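Local structure of beta-fructofuranosidase (Bifidobacterium adolescentis, 6NOB) at residues G12-L17 / S80-L85; A519-V524 / Q582-F587. The protein probably hydrolyses terminal beta-fructofuranoside linkages, as in sucrose, as a glycoside hydrolase of family 32. One frame throughout, in Å; residues are numbered along the deposited sequence.

Contact 1: G12-L17 / S80-L85; sequences GGYRQL and SECDDL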
loop_
_atom_site.group_PDB
_atom_site.type_symbol
_atom_site.label_atom_id
_atom_site.label_comp_id
_atom_site.label_asym_id
_atom_site.label_seq_id
_atom_site.Cartn_x
_atom_site.Cartn_y
_atom_site.Cartn_z
ATOM N N GLY A 12 -27.071 9.383 15.856
ATOM C CA GLY A 12 -26.518 10.727 15.864
ATOM C C GLY A 12 -26.982 11.509 14.650
ATOM O O GLY A 12 -28.173 11.538 14.318
ATOM N N GLY A 13 -26.034 12.146 13.968
ATOM C CA GLY A 13 -26.334 12.891 12.766
ATOM C C GLY A 13 -26.289 12.092 11.487
ATOM O O GLY A 13 -26.442 12.663 10.403
ATOM N N TYR A 14 -26.089 10.781 11.577
ATOM C CA TYR A 14 -25.961 9.935 10.401
ATOM C C TYR A 14 -27.329 9.475 9.912
ATOM O O TYR A 14 -28.282 9.361 10.687
ATOM C CB TYR A 14 -25.065 8.732 10.705
ATOM C CG TYR A 14 -23.619 9.127 10.904
ATOM C CD1 TYR A 14 -23.159 9.567 12.139
ATOM C CD2 TYR A 14 -22.723 9.093 9.848
ATOM C CE1 TYR A 14 -21.839 9.941 12.318
ATOM C CE2 TYR A 14 -21.404 9.465 10.015
ATOM C CZ TYR A 14 -20.966 9.888 11.250
ATOM O OH TYR A 14 -19.652 10.260 11.412
ATOM N N ARG A 15 -27.417 9.222 8.606
ATOM C CA ARG A 15 -28.677 8.883 7.958
ATOM C C ARG A 15 -28.684 7.497 7.336
ATOM O O ARG A 15 -29.718 7.083 6.800
ATOM C CB ARG A 15 -29.010 9.910 6.866
ATOM C CG ARG A 15 -29.065 11.353 7.334
ATOM C CD ARG A 15 -29.297 12.278 6.149
ATOM N NE ARG A 15 -29.477 13.669 6.549
ATOM C CZ ARG A 15 -28.488 14.548 6.666
ATOM N NH1 ARG A 15 -27.238 14.181 6.415
ATOM N NH2 ARG A 15 -28.749 15.797 7.031
ATOM N N GLN A 16 -27.573 6.768 7.389
ATOM C CA GLN A 16 -27.441 5.535 6.631
ATOM C C GLN A 16 -26.586 4.549 7.410
ATOM O O GLN A 16 -25.584 4.933 8.020
ATOM C CB GLN A 16 -26.828 5.821 5.258
ATOM C CG GLN A 16 -26.690 4.622 4.349
ATOM C CD GLN A 16 -26.161 5.016 2.984
ATOM O OE1 GLN A 16 -26.756 5.842 2.292
ATOM N NE2 GLN A 16 -25.030 4.439 2.596
ATOM N N LEU A 17 -26.989 3.280 7.387
ATOM C CA LEU A 17 -26.270 2.202 8.053
ATOM C C LEU A 17 -25.807 1.206 7.002
ATOM O O LEU A 17 -26.632 0.627 6.285
ATOM C CB LEU A 17 -27.153 1.513 9.097
ATOM C CG LEU A 17 -26.573 0.268 9.774
ATOM C CD1 LEU A 17 -25.356 0.621 10.619
ATOM C CD2 LEU A 17 -27.633 -0.420 10.617
ATOM N N SER A 80 -23.029 6.314 7.985
ATOM C CA SER A 80 -22.546 7.212 6.946
ATOM C C SER A 80 -23.651 8.195 6.574
ATOM O O SER A 80 -24.738 8.194 7.159
ATOM C CB SER A 80 -22.053 6.418 5.729
ATOM O OG SER A 80 -21.674 7.279 4.671
ATOM N N GLU A 81 -23.344 9.053 5.596
ATOM C CA GLU A 81 -24.284 10.031 5.043
ATOM C C GLU A 81 -24.718 11.064 6.083
ATOM O O GLU A 81 -25.881 11.467 6.138
ATOM C CB GLU A 81 -25.499 9.347 4.416
ATOM C CG GLU A 81 -25.168 8.566 3.154
ATOM C CD GLU A 81 -24.392 9.390 2.142
ATOM O OE1 GLU A 81 -23.393 8.875 1.597
ATOM O OE2 GLU A 81 -24.779 10.551 1.890
ATOM N N CYS A 82 -23.775 11.504 6.903
ATOM C CA CYS A 82 -23.989 12.659 7.757
ATOM C C CYS A 82 -23.737 13.943 6.969
ATOM O O CYS A 82 -23.363 13.919 5.793
ATOM C CB CYS A 82 -23.090 12.564 8.991
ATOM S SG CYS A 82 -21.329 12.747 8.648
ATOM N N ASP A 83 -23.986 15.079 7.614
ATOM C CA ASP A 83 -23.577 16.350 7.036
ATOM C C ASP A 83 -22.058 16.439 7.042
ATOM O O ASP A 83 -21.401 16.023 8.001
ATOM C CB ASP A 83 -24.180 17.521 7.814
ATOM C CG ASP A 83 -25.664 17.701 7.549
ATOM O OD1 ASP A 83 -26.183 17.056 6.615
ATOM O OD2 ASP A 83 -26.308 18.491 8.277
ATOM N N ASP A 84 -21.498 16.964 5.951
ATOM C CA ASP A 84 -20.057 17.173 5.819
ATOM C C ASP A 84 -19.296 15.863 6.036
ATOM O O ASP A 84 -18.453 15.734 6.928
ATOM C CB ASP A 84 -19.578 18.266 6.779
ATOM C CG ASP A 84 -20.290 19.588 6.554
ATOM O OD1 ASP A 84 -20.293 20.075 5.404
ATOM O OD2 ASP A 84 -20.859 20.133 7.524
ATOM N N LEU A 85 -19.623 14.881 5.193
ATOM C CA LEU A 85 -19.028 13.556 5.317
ATOM C C LEU A 85 -17.512 13.602 5.171
ATOM O O LEU A 85 -16.800 12.839 5.835
ATOM C CB LEU A 85 -19.643 12.625 4.273
ATOM C CG LEU A 85 -19.452 11.117 4.411
ATOM C CD1 LEU A 85 -19.734 10.669 5.833
ATOM C CD2 LEU A 85 -20.363 10.401 3.429
HETATM O O HOH W 1 -25.493 15.329 9.827
#
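R15 reaches E81 and D83 because its extended chain (chi2 176°, chi3 175°) carries NE out past E81, where the guanidinium meets both, while C82, with SG between its backbone N and carbonyl carbon (chi1 68°), brings its sulfur beside the ring of Y14. The guanidinium closes end-on over D83: NH2 meets D83 OD1 at 2.9 Å and NH1 meets the same oxygen at 3.1 Å, both from one face of the carboxylate. NH1 also donates to the backbone O of E81 at 3.0 Å. Both acceptors lie close to the guanidinium plane, which fixes its rotation; a long side chain ending in a flat group with several N-H donors suits this place. Replacing R15 by an alanine would probably leave the carboxylate of D83 without its positive mate and the O of E81 without this donor. C82 CB sits over one face of the Y14 ring, 3.8 Å from its centroid, in a CH-pi contact, and SG comes within 3.6 Å of Y14 CE2. The small, polarisable cysteine fits against the flat ring, whose hydroxyl donates to the O of G89. Nearer the strand, R15 N and, weakly, Q16 N both turn to the O of S80, a classic beta bulge, and S80 N returns a bond to Q16 O at 2.9 Å. A water joins G13 O to D83 N. Because the ion pair lies at the surface, solvent probably weakens its charge attraction, and the bond to the E81 carbonyl shares the work of holding the loop after strand 72-80 to the lead-in of strand 16-23.

Contact 2: A519-V524 / Q582-F587; sequences AYYANV and QVEVFF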
loop_
_atom_site.group_PDB
_atom_site.type_symbol
_atom_site.label_atom_id
_atom_site.label_comp_id
_atom_site.label_asym_id
_atom_site.label_seq_id
_atom_site.Cartn_x
_atom_site.Cartn_y
_atom_site.Cartn_z
ATOM N N ALA A 519 6.955 3.420 21.043
ATOM C CA ALA A 519 6.822 4.202 19.819
ATOM C C ALA A 519 7.711 5.425 19.952
ATOM O O ALA A 519 7.462 6.279 20.808
ATOM C CB ALA A 519 5.366 4.611 19.573
ATOM N N TYR A 520 8.744 5.513 19.116
ATOM C CA TYR A 520 9.737 6.567 19.270
ATOM C C TYR A 520 10.340 6.930 17.920
ATOM O O TYR A 520 10.179 6.222 16.923
ATOM C CB TYR A 520 10.848 6.148 20.241
ATOM C CG TYR A 520 11.695 4.992 19.748
ATOM C CD1 TYR A 520 11.319 3.677 19.993
ATOM C CD2 TYR A 520 12.872 5.216 19.043
ATOM C CE1 TYR A 520 12.090 2.616 19.550
ATOM C CE2 TYR A 520 13.647 4.164 18.592
ATOM C CZ TYR A 520 13.252 2.866 18.851
ATOM O OH TYR A 520 14.022 1.814 18.406
ATOM N N TYR A 521 11.056 8.050 17.918
ATOM C CA TYR A 521 11.868 8.498 16.798
ATOM C C TYR A 521 13.293 8.692 17.297
ATOM O O TYR A 521 13.502 9.137 18.430
ATOM C CB TYR A 521 11.308 9.805 16.210
ATOM C CG TYR A 521 12.302 10.641 15.432
ATOM C CD1 TYR A 521 13.076 11.608 16.063
ATOM C CD2 TYR A 521 12.453 10.473 14.062
ATOM C CE1 TYR A 521 13.983 12.372 15.353
ATOM C CE2 TYR A 521 13.352 11.235 13.347
ATOM C CZ TYR A 521 14.116 12.181 13.996
ATOM O OH TYR A 521 15.016 12.940 13.284
ATOM N N ALA A 522 14.275 8.356 16.463
ATOM C CA ALA A 522 15.671 8.530 16.848
ATOM C C ALA A 522 16.490 9.038 15.672
ATOM O O ALA A 522 16.379 8.513 14.560
ATOM C CB ALA A 522 16.269 7.223 17.376
ATOM N N ASN A 523 17.313 10.053 15.929
ATOM C CA ASN A 523 18.249 10.606 14.952
ATOM C C ASN A 523 19.650 10.478 15.539
ATOM O O ASN A 523 19.985 11.162 16.512
ATOM C CB ASN A 523 17.911 12.062 14.631
ATOM C CG ASN A 523 18.820 12.658 13.570
ATOM O OD1 ASN A 523 19.574 11.943 12.911
ATOM N ND2 ASN A 523 18.749 13.973 13.399
ATOM N N VAL A 524 20.465 9.603 14.952
ATOM C CA VAL A 524 21.796 9.290 15.461
ATOM C C VAL A 524 22.829 9.710 14.425
ATOM O O VAL A 524 22.682 9.405 13.235
ATOM C CB VAL A 524 21.937 7.793 15.795
ATOM C CG1 VAL A 524 23.310 7.505 16.394
ATOM C CG2 VAL A 524 20.831 7.357 16.742
ATOM N N GLN A 582 24.510 9.114 9.233
ATOM C CA GLN A 582 23.255 9.491 9.872
ATOM C C GLN A 582 22.295 8.313 9.829
ATOM O O GLN A 582 22.067 7.729 8.764
ATOM C CB GLN A 582 22.618 10.708 9.198
ATOM C CG GLN A 582 21.364 11.193 9.912
ATOM C CD GLN A 582 20.777 12.449 9.301
ATOM O OE1 GLN A 582 21.107 12.824 8.174
ATOM N NE2 GLN A 582 19.898 13.109 10.045
ATOM N N VAL A 583 21.737 7.968 10.985
ATOM C CA VAL A 583 20.719 6.931 11.104
ATOM C C VAL A 583 19.473 7.569 11.702
ATOM O O VAL A 583 19.512 8.086 12.826
ATOM C CB VAL A 583 21.195 5.752 11.965
ATOM C CG1 VAL A 583 20.065 4.752 12.147
ATOM C CG2 VAL A 583 22.407 5.086 11.333
ATOM N N GLU A 584 18.376 7.542 10.952
ATOM C CA GLU A 584 17.093 8.058 11.406
ATOM C C GLU A 584 16.110 6.900 11.498
ATOM O O GLU A 584 15.906 6.177 10.518
ATOM C CB GLU A 584 16.574 9.146 10.460
ATOM C CG GLU A 584 15.499 10.019 11.070
ATOM C CD GLU A 584 15.136 11.216 10.207
ATOM O OE1 GLU A 584 14.790 11.025 9.022
ATOM O OE2 GLU A 584 15.196 12.352 10.719
ATOM N N VAL A 585 15.509 6.721 12.675
ATOM C CA VAL A 585 14.695 5.547 12.971
ATOM C C VAL A 585 13.306 5.984 13.412
ATOM O O VAL A 585 13.169 6.817 14.315
ATOM C CB VAL A 585 15.339 4.669 14.062
ATOM C CG1 VAL A 585 14.489 3.436 14.320
ATOM C CG2 VAL A 585 16.754 4.279 13.666
ATOM N N PHE A 586 12.281 5.418 12.777
ATOM C CA PHE A 586 10.899 5.492 13.244
ATOM C C PHE A 586 10.473 4.079 13.623
ATOM O O PHE A 586 10.359 3.211 12.750
ATOM C CB PHE A 586 9.959 6.048 12.173
ATOM C CG PHE A 586 10.210 7.483 11.796
ATOM C CD1 PHE A 586 11.220 7.819 10.909
ATOM C CD2 PHE A 586 9.402 8.492 12.292
ATOM C CE1 PHE A 586 11.439 9.135 10.546
ATOM C CE2 PHE A 586 9.616 9.813 11.935
ATOM C CZ PHE A 586 10.636 10.134 11.059
ATOM N N PHE A 587 10.236 3.840 14.911
ATOM C CA PHE A 587 9.660 2.578 15.362
ATOM C C PHE A 587 8.307 2.850 15.999
ATOM O O PHE A 587 8.217 3.604 16.973
ATOM C CB PHE A 587 10.565 1.843 16.350
ATOM C CG PHE A 587 10.026 0.502 16.747
ATOM C CD1 PHE A 587 10.115 -0.573 15.878
ATOM C CD2 PHE A 587 9.392 0.322 17.967
ATOM C CE1 PHE A 587 9.604 -1.810 16.225
ATOM C CE2 PHE A 587 8.879 -0.912 18.320
ATOM C CZ PHE A 587 8.984 -1.979 17.446
#
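The hydroxyl of Y521 donates to E584 OE2 at 2.6 Å, the shortest polar bond between the two strands. It meets the anti side of the carboxylate, 19° out of its plane, while E584 OE1 is taken by the OH of Y494. A glutamate, with two acceptor oxygens on an extended chain, can serve both tyrosines in this buried place. The Y521 ring also turns its edge to the face of F586, with CD2 3.5 Å from F586 CZ. Farther along the same face, Q582 NE2 donates almost straight (168°) to N523 OD1 at 3.1 Å, coming in from the side of that carbonyl and tilted from its plane.

On the other face lie Y520, A522, V524, V583, V585 and F587. Y520 CE1 packs 3.6 Å from F587 CB, the hydroxyl going to the O of L536, and A522 and V585 meet CB to CB at 4.3 Å, about as close as V524 and V583. Three hydrogen-bonded pairs, Y520-F587, A522-V585 and V524-V583, knit the antiparallel backbones. Strands 624-632 and 591-596 flank the pair within one antiparallel sheet, and the apolar face is packed against strands 532-540 and 614-620 of a second sheet, giving a beta-sandwich.

In the fold
Contact 1 comes first along the chain and closes before contact 2 opens; their centres lie about 40 Å apart, their nearest atoms about 27 Å. They share no sheet. Contact 1 joins the start of strand 16-23 to the end of strand 72-80, the two inner strands of a four-stranded antiparallel sheet in the N-terminal region. Contact 2 lies in the middle of a six-stranded antiparallel sheet of the C-terminal beta-sandwich. Between them in sequence comes the large, strand-rich body, consistent with the five-bladed beta-propeller that carries the active site in family 32 enzymes. The two contacts thus belong to separate beta modules before and after that body, each tying together pieces of its own module some 60 residues apart.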